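Local coordinates for DegV domain-containing protein spr0652 (Streptococcus pneumoniae, PDB 6CNG) that binds a long-chain fatty acid, here linoleic acid, and may thereby take part in lipid transport or fatty acid metabolism, at residues Ser47-Phe59 / Thr73-Pro86. Residues are numbered along the deposited sequence; the frame is centred on the assembly and turned at random.
Sequences SVPLTIQVADQVF and TMYATAEASKSACP. With EIC (linoleic acid), chain C.
Thr51 and Ala84 form one hydrogen-bonded pair of a short antiparallel ladder and Gln53 and Lys82 the other, with Ile52 and Ser83 as the non-hydrogen-bonded pair between them. Gln53 N reaches Lys82 O at 2.8 Å, whereas Lys82 N reaches Gln53 O at a longer 3.2 Å. Strand 82-84 thus pairs with one edge of the hairpin built by 51-54 and 57-59, whose type II' turn runs from Val54 to Gln57.

The packing is tight at both ends of the ladder. At one, Leu50 packs against Ala84 O and the Pro86 ring: its CD1 meets Pro86 CD at 3.6 Å, while CD2 turns to the lipid, 3.4 Å from C2 of linoleic acid. Val48 extends this apolar patch, its CG1, anti to the backbone N (chi1 180°), reaching Pro86 CB at 3.6 Å. At the other end Val54 wedges between Thr73 and Thr77 on one hand and Ser81 on the other. Its CG1 touches Thr73 CG2 and Thr77 OG1, and both methyls lie 3.5 Å from Ser81 OG; the Thr77 hydroxyl is held by a bond to Thr73 O.

The face carrying Thr51, Gln53, Lys82 and Ala84 is looser and wet. Thr51 OG1 binds two waters, which donate to Cys85 O and Lys82 O, and a third water links Gln53 OE1 to Ala80 O.

Ser83 points to the other face, beside the carboxyl group of linoleic acid, and its OG is hydrogen-bonded to Tyr288. The lipid is hydrogen-bonded to Ser111, and the ladder brings Ser83 to the acid group while Leu50 CD2 touches the chain just behind it, consistent with a DegV-family pocket that holds the acid end by hydroxyl groups and the chain by apolar contact.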
loop_
_atom_site.group_PDB
_atom_site.type_symbol
_atom_site.label_atom_id
_atom_site.label_comp_id
_atom_site.label_asym_id
_atom_site.label_seq_id
_atom_site.Cartn_x
_atom_site.Cartn_y
_atom_site.Cartn_z
ATOM N N SER A 47 -11.127 -6.322 -1.071
ATOM C CA SER A 47 -10.029 -5.870 -1.896
ATOM C C SER A 47 -10.338 -6.085 -3.364
ATOM O O SER A 47 -10.843 -7.140 -3.771
ATOM C CB SER A 47 -8.708 -6.528 -1.573
ATOM O OG SER A 47 -7.677 -5.707 -2.095
ATOM N N VAL A 48 -9.996 -5.076 -4.145
ATOM C CA VAL A 48 -10.231 -5.075 -5.588
ATOM C C VAL A 48 -8.896 -5.305 -6.280
ATOM O O VAL A 48 -8.003 -4.443 -6.238
ATOM C CB VAL A 48 -10.901 -3.775 -6.042
ATOM C CG1 VAL A 48 -11.127 -3.807 -7.547
ATOM C CG2 VAL A 48 -12.171 -3.557 -5.272
ATOM N N PRO A 49 -8.717 -6.441 -6.948
ATOM C CA PRO A 49 -7.397 -6.788 -7.464
ATOM C C PRO A 49 -7.003 -5.990 -8.694
ATOM O O PRO A 49 -7.801 -5.734 -9.594
ATOM C CB PRO A 49 -7.556 -8.270 -7.813
ATOM C CG PRO A 49 -8.959 -8.402 -8.131
ATOM C CD PRO A 49 -9.700 -7.499 -7.234
ATOM N N LEU A 50 -5.743 -5.605 -8.723
ATOM C CA LEU A 50 -5.108 -5.264 -9.984
ATOM C C LEU A 50 -4.596 -6.543 -10.636
ATOM O O LEU A 50 -4.601 -7.617 -10.040
ATOM C CB LEU A 50 -3.965 -4.265 -9.769
ATOM C CG LEU A 50 -4.429 -2.815 -9.661
ATOM C CD1 LEU A 50 -4.936 -2.485 -8.287
ATOM C CD2 LEU A 50 -3.357 -1.852 -10.064
ATOM N N THR A 51 -4.121 -6.410 -11.864
ATOM C CA THR A 51 -3.610 -7.549 -12.598
ATOM C C THR A 51 -2.167 -7.305 -12.979
ATOM O O THR A 51 -1.719 -6.166 -13.087
ATOM C CB THR A 51 -4.413 -7.798 -13.865
ATOM O OG1 THR A 51 -4.356 -6.636 -14.691
ATOM C CG2 THR A 51 -5.842 -8.089 -13.525
ATOM N N ILE A 52 -1.453 -8.408 -13.171
ATOM C CA ILE A 52 -0.078 -8.415 -13.647
ATOM C C ILE A 52 0.004 -9.388 -14.811
ATOM O O ILE A 52 -0.289 -10.571 -14.650
ATOM C CB ILE A 52 0.893 -8.845 -12.541
ATOM C CG1 ILE A 52 0.878 -7.799 -11.414
ATOM C CG2 ILE A 52 2.281 -9.011 -13.094
ATOM C CD1 ILE A 52 1.060 -8.370 -10.052
ATOM N N GLN A 53 0.391 -8.895 -15.971
ATOM C CA GLN A 53 0.497 -9.713 -17.172
ATOM C C GLN A 53 1.951 -10.123 -17.375
ATOM O O GLN A 53 2.828 -9.261 -17.462
ATOM C CB GLN A 53 -0.006 -8.907 -18.370
ATOM C CG GLN A 53 -0.011 -9.656 -19.720
ATOM C CD GLN A 53 0.286 -8.751 -20.942
ATOM O OE1 GLN A 53 1.422 -8.687 -21.439
ATOM N NE2 GLN A 53 -0.740 -8.061 -21.427
ATOM N N VAL A 54 2.200 -11.431 -17.451
ATOM C CA VAL A 54 3.515 -11.983 -17.765
ATOM C C VAL A 54 3.383 -12.801 -19.038
ATOM O O VAL A 54 2.787 -13.879 -19.022
ATOM C CB VAL A 54 4.051 -12.856 -16.630
ATOM C CG1 VAL A 54 5.441 -13.247 -16.913
ATOM C CG2 VAL A 54 3.945 -12.122 -15.310
ATOM N N ALA A 55 3.969 -12.313 -20.125
ATOM C CA ALA A 55 3.783 -12.871 -21.483
ATOM C C ALA A 55 2.282 -12.928 -21.780
ATOM O O ALA A 55 1.599 -11.919 -21.576
ATOM C CB ALA A 55 4.564 -14.169 -21.632
ATOM N N ASP A 56 1.731 -14.056 -22.252
ATOM C CA ASP A 56 0.294 -14.167 -22.519
ATOM C C ASP A 56 -0.492 -14.791 -21.356
ATOM O O ASP A 56 -1.619 -15.246 -21.558
ATOM C CB ASP A 56 -0.013 -14.862 -23.859
ATOM C CG ASP A 56 0.722 -16.188 -24.045
ATOM O OD1 ASP A 56 1.611 -16.512 -23.224
ATOM O OD2 ASP A 56 0.410 -16.910 -25.033
ATOM N N GLN A 57 0.060 -14.768 -20.139
ATOM C CA GLN A 57 -0.626 -15.215 -18.931
ATOM C C GLN A 57 -0.977 -14.022 -18.037
ATOM O O GLN A 57 -0.201 -13.076 -17.891
ATOM C CB GLN A 57 0.257 -16.188 -18.143
ATOM C CG GLN A 57 -0.391 -16.748 -16.902
ATOM C CD GLN A 57 0.321 -17.980 -16.363
ATOM O OE1 GLN A 57 1.520 -18.202 -16.617
ATOM N NE2 GLN A 57 -0.421 -18.797 -15.608
ATOM N N VAL A 58 -2.145 -14.072 -17.426
ATOM C CA VAL A 58 -2.604 -12.998 -16.560
ATOM C C VAL A 58 -2.766 -13.523 -15.142
ATOM O O VAL A 58 -3.326 -14.601 -14.920
ATOM C CB VAL A 58 -3.914 -12.375 -17.061
ATOM C CG1 VAL A 58 -4.421 -11.411 -16.048
ATOM C CG2 VAL A 58 -3.697 -11.685 -18.373
ATOM N N PHE A 59 -2.271 -12.755 -14.189
ATOM C CA PHE A 59 -2.394 -13.077 -12.787
ATOM C C PHE A 59 -3.268 -12.011 -12.157
ATOM O O PHE A 59 -3.034 -10.808 -12.334
ATOM C CB PHE A 59 -1.019 -13.105 -12.137
ATOM C CG PHE A 59 -0.100 -14.139 -12.714
ATOM C CD1 PHE A 59 0.693 -13.850 -13.810
ATOM C CD2 PHE A 59 -0.013 -15.406 -12.154
ATOM C CE1 PHE A 59 1.537 -14.799 -14.328
ATOM C CE2 PHE A 59 0.840 -16.365 -12.677
ATOM C CZ PHE A 59 1.616 -16.064 -13.755
ATOM N N THR A 73 7.665 -16.713 -12.373
ATOM C CA THR A 73 7.374 -16.587 -13.791
ATOM C C THR A 73 7.841 -15.253 -14.317
ATOM O O THR A 73 8.440 -15.185 -15.394
ATOM C CB THR A 73 5.881 -16.759 -14.012
ATOM O OG1 THR A 73 5.493 -18.038 -13.516
ATOM C CG2 THR A 73 5.532 -16.675 -15.460
ATOM N N MET A 74 7.615 -14.191 -13.551
ATOM C CA MET A 74 8.021 -12.874 -13.986
ATOM C C MET A 74 9.521 -12.814 -14.152
ATOM O O MET A 74 10.031 -12.313 -15.149
ATOM C CB MET A 74 7.514 -11.883 -12.949
ATOM C CG MET A 74 7.856 -10.427 -13.189
ATOM S SD MET A 74 9.432 -9.982 -12.536
ATOM C CE MET A 74 9.231 -10.276 -10.814
ATOM N N TYR A 75 10.252 -13.331 -13.190
ATOM C CA TYR A 75 11.680 -13.205 -13.277
ATOM C C TYR A 75 12.243 -14.113 -14.339
ATOM O O TYR A 75 13.336 -13.857 -14.841
ATOM C CB TYR A 75 12.276 -13.548 -11.939
ATOM C CG TYR A 75 12.269 -12.429 -10.915
ATOM C CD1 TYR A 75 12.970 -11.258 -11.133
ATOM C CD2 TYR A 75 11.605 -12.571 -9.714
ATOM C CE1 TYR A 75 13.000 -10.252 -10.179
ATOM C CE2 TYR A 75 11.630 -11.558 -8.744
ATOM C CZ TYR A 75 12.326 -10.414 -8.984
ATOM O OH TYR A 75 12.351 -9.407 -8.036
ATOM N N ALA A 76 11.534 -15.174 -14.683
ATOM C CA ALA A 76 11.960 -16.103 -15.719
ATOM C C ALA A 76 11.724 -15.580 -17.120
ATOM O O ALA A 76 12.237 -16.154 -18.080
ATOM C CB ALA A 76 11.169 -17.394 -15.585
ATOM N N THR A 77 10.952 -14.530 -17.259
ATOM C CA THR A 77 10.504 -14.083 -18.557
ATOM C C THR A 77 11.328 -12.877 -18.914
ATOM O O THR A 77 11.319 -11.886 -18.189
ATOM C CB THR A 77 9.027 -13.742 -18.526
ATOM O OG1 THR A 77 8.281 -14.923 -18.218
ATOM C CG2 THR A 77 8.591 -13.223 -19.871
ATOM N N ALA A 78 12.053 -12.980 -20.015
ATOM C CA ALA A 78 12.895 -11.884 -20.440
ATOM C C ALA A 78 12.057 -10.697 -20.860
ATOM O O ALA A 78 12.428 -9.557 -20.600
ATOM C CB ALA A 78 13.778 -12.351 -21.585
ATOM N N GLU A 79 10.919 -10.945 -21.497
ATOM C CA GLU A 79 9.986 -9.870 -21.794
ATOM C C GLU A 79 9.475 -9.223 -20.506
ATOM O O GLU A 79 9.189 -9.898 -19.518
ATOM C CB GLU A 79 8.802 -10.412 -22.593
ATOM C CG GLU A 79 7.845 -9.331 -23.040
ATOM C CD GLU A 79 6.812 -9.812 -24.050
ATOM O OE1 GLU A 79 6.281 -8.961 -24.805
ATOM O OE2 GLU A 79 6.535 -11.033 -24.085
ATOM N N ALA A 80 9.379 -7.899 -20.526
ATOM C CA ALA A 80 8.929 -7.156 -19.361
ATOM C C ALA A 80 7.489 -7.523 -19.036
ATOM O O ALA A 80 6.669 -7.765 -19.925
ATOM C CB ALA A 80 9.013 -5.639 -19.616
ATOM N N SER A 81 7.181 -7.541 -17.748
ATOM C CA SER A 81 5.823 -7.726 -17.256
ATOM C C SER A 81 5.195 -6.359 -16.979
ATOM O O SER A 81 5.893 -5.366 -16.782
ATOM C CB SER A 81 5.848 -8.609 -16.000
ATOM O OG SER A 81 6.405 -9.896 -16.265
ATOM N N LYS A 82 3.858 -6.326 -16.940
ATOM C CA LYS A 82 3.068 -5.098 -16.883
ATOM C C LYS A 82 1.927 -5.219 -15.884
ATOM O O LYS A 82 1.329 -6.273 -15.767
ATOM C CB LYS A 82 2.463 -4.838 -18.266
ATOM C CG LYS A 82 1.233 -3.920 -18.286
ATOM C CD LYS A 82 0.781 -3.573 -19.720
ATOM C CE LYS A 82 -0.243 -2.426 -19.778
ATOM N NZ LYS A 82 -0.529 -1.783 -18.448
ATOM N N SER A 83 1.598 -4.142 -15.186
ATOM C CA SER A 83 0.415 -4.115 -14.330
ATOM C C SER A 83 -0.744 -3.346 -14.977
ATOM O O SER A 83 -0.553 -2.539 -15.887
ATOM C CB SER A 83 0.742 -3.501 -12.976
ATOM O OG SER A 83 1.005 -2.149 -13.104
ATOM N N ALA A 84 -1.958 -3.627 -14.496
ATOM C CA ALA A 84 -3.141 -2.889 -14.915
ATOM C C ALA A 84 -4.051 -2.654 -13.725
ATOM O O ALA A 84 -4.108 -3.464 -12.805
ATOM C CB ALA A 84 -3.959 -3.639 -15.966
ATOM N N CYS A 85 -4.779 -1.563 -13.779
ATOM C CA CYS A 85 -5.612 -1.125 -12.667
ATOM C C CYS A 85 -7.016 -1.691 -12.804
ATOM O O CYS A 85 -7.401 -2.201 -13.853
ATOM C CB CYS A 85 -5.651 0.404 -12.626
ATOM S SG CYS A 85 -6.524 1.171 -13.962
ATOM N N PRO A 86 -7.830 -1.594 -11.751
ATOM C CA PRO A 86 -9.191 -2.106 -11.835
ATOM C C PRO A 86 -10.078 -1.259 -12.720
ATOM O O PRO A 86 -9.932 -0.040 -12.833
ATOM C CB PRO A 86 -9.674 -2.049 -10.388
ATOM C CG PRO A 86 -8.440 -1.989 -9.600
ATOM C CD PRO A 86 -7.556 -1.117 -10.395
HETATM C C1 EIC C . -1.124 -0.138 -12.354
HETATM C C2 EIC C . -0.493 -0.265 -10.972
HETATM C C3 EIC C . 0.812 0.483 -10.823
HETATM C C4 EIC C . 1.235 0.579 -9.375
HETATM C C5 EIC C . 2.485 1.414 -9.204
HETATM C C6 EIC C . 2.850 1.608 -7.736
HETATM C C7 EIC C . 3.476 0.367 -7.087
HETATM C C8 EIC C . 3.663 0.567 -5.594
HETATM C C9 EIC C . 4.163 -0.733 -5.010
HETATM C C10 EIC C . 5.445 -0.948 -4.810
HETATM C C11 EIC C . 6.517 0.074 -5.164
HETATM C C12 EIC C . 7.428 0.139 -3.945
HETATM C C13 EIC C . 7.799 1.251 -3.347
HETATM C C14 EIC C . 7.377 2.620 -3.839
HETATM C C15 EIC C . 6.031 3.041 -3.254
HETATM C C16 EIC C . 5.673 4.430 -3.759
HETATM C C17 EIC C . 4.286 4.828 -3.343
HETATM C C18 EIC C . 3.966 6.195 -3.907
HETATM O O1 EIC C . -2.075 0.662 -12.566
HETATM O O2 EIC C . -0.679 -0.845 -13.291
HETATM O O HOH W 1 -7.025 -5.126 -14.152
HETATM O O HOH W 2 -1.721 -6.907 -16.303
HETATM O O HOH W 3 4.592 -9.293 -21.416
#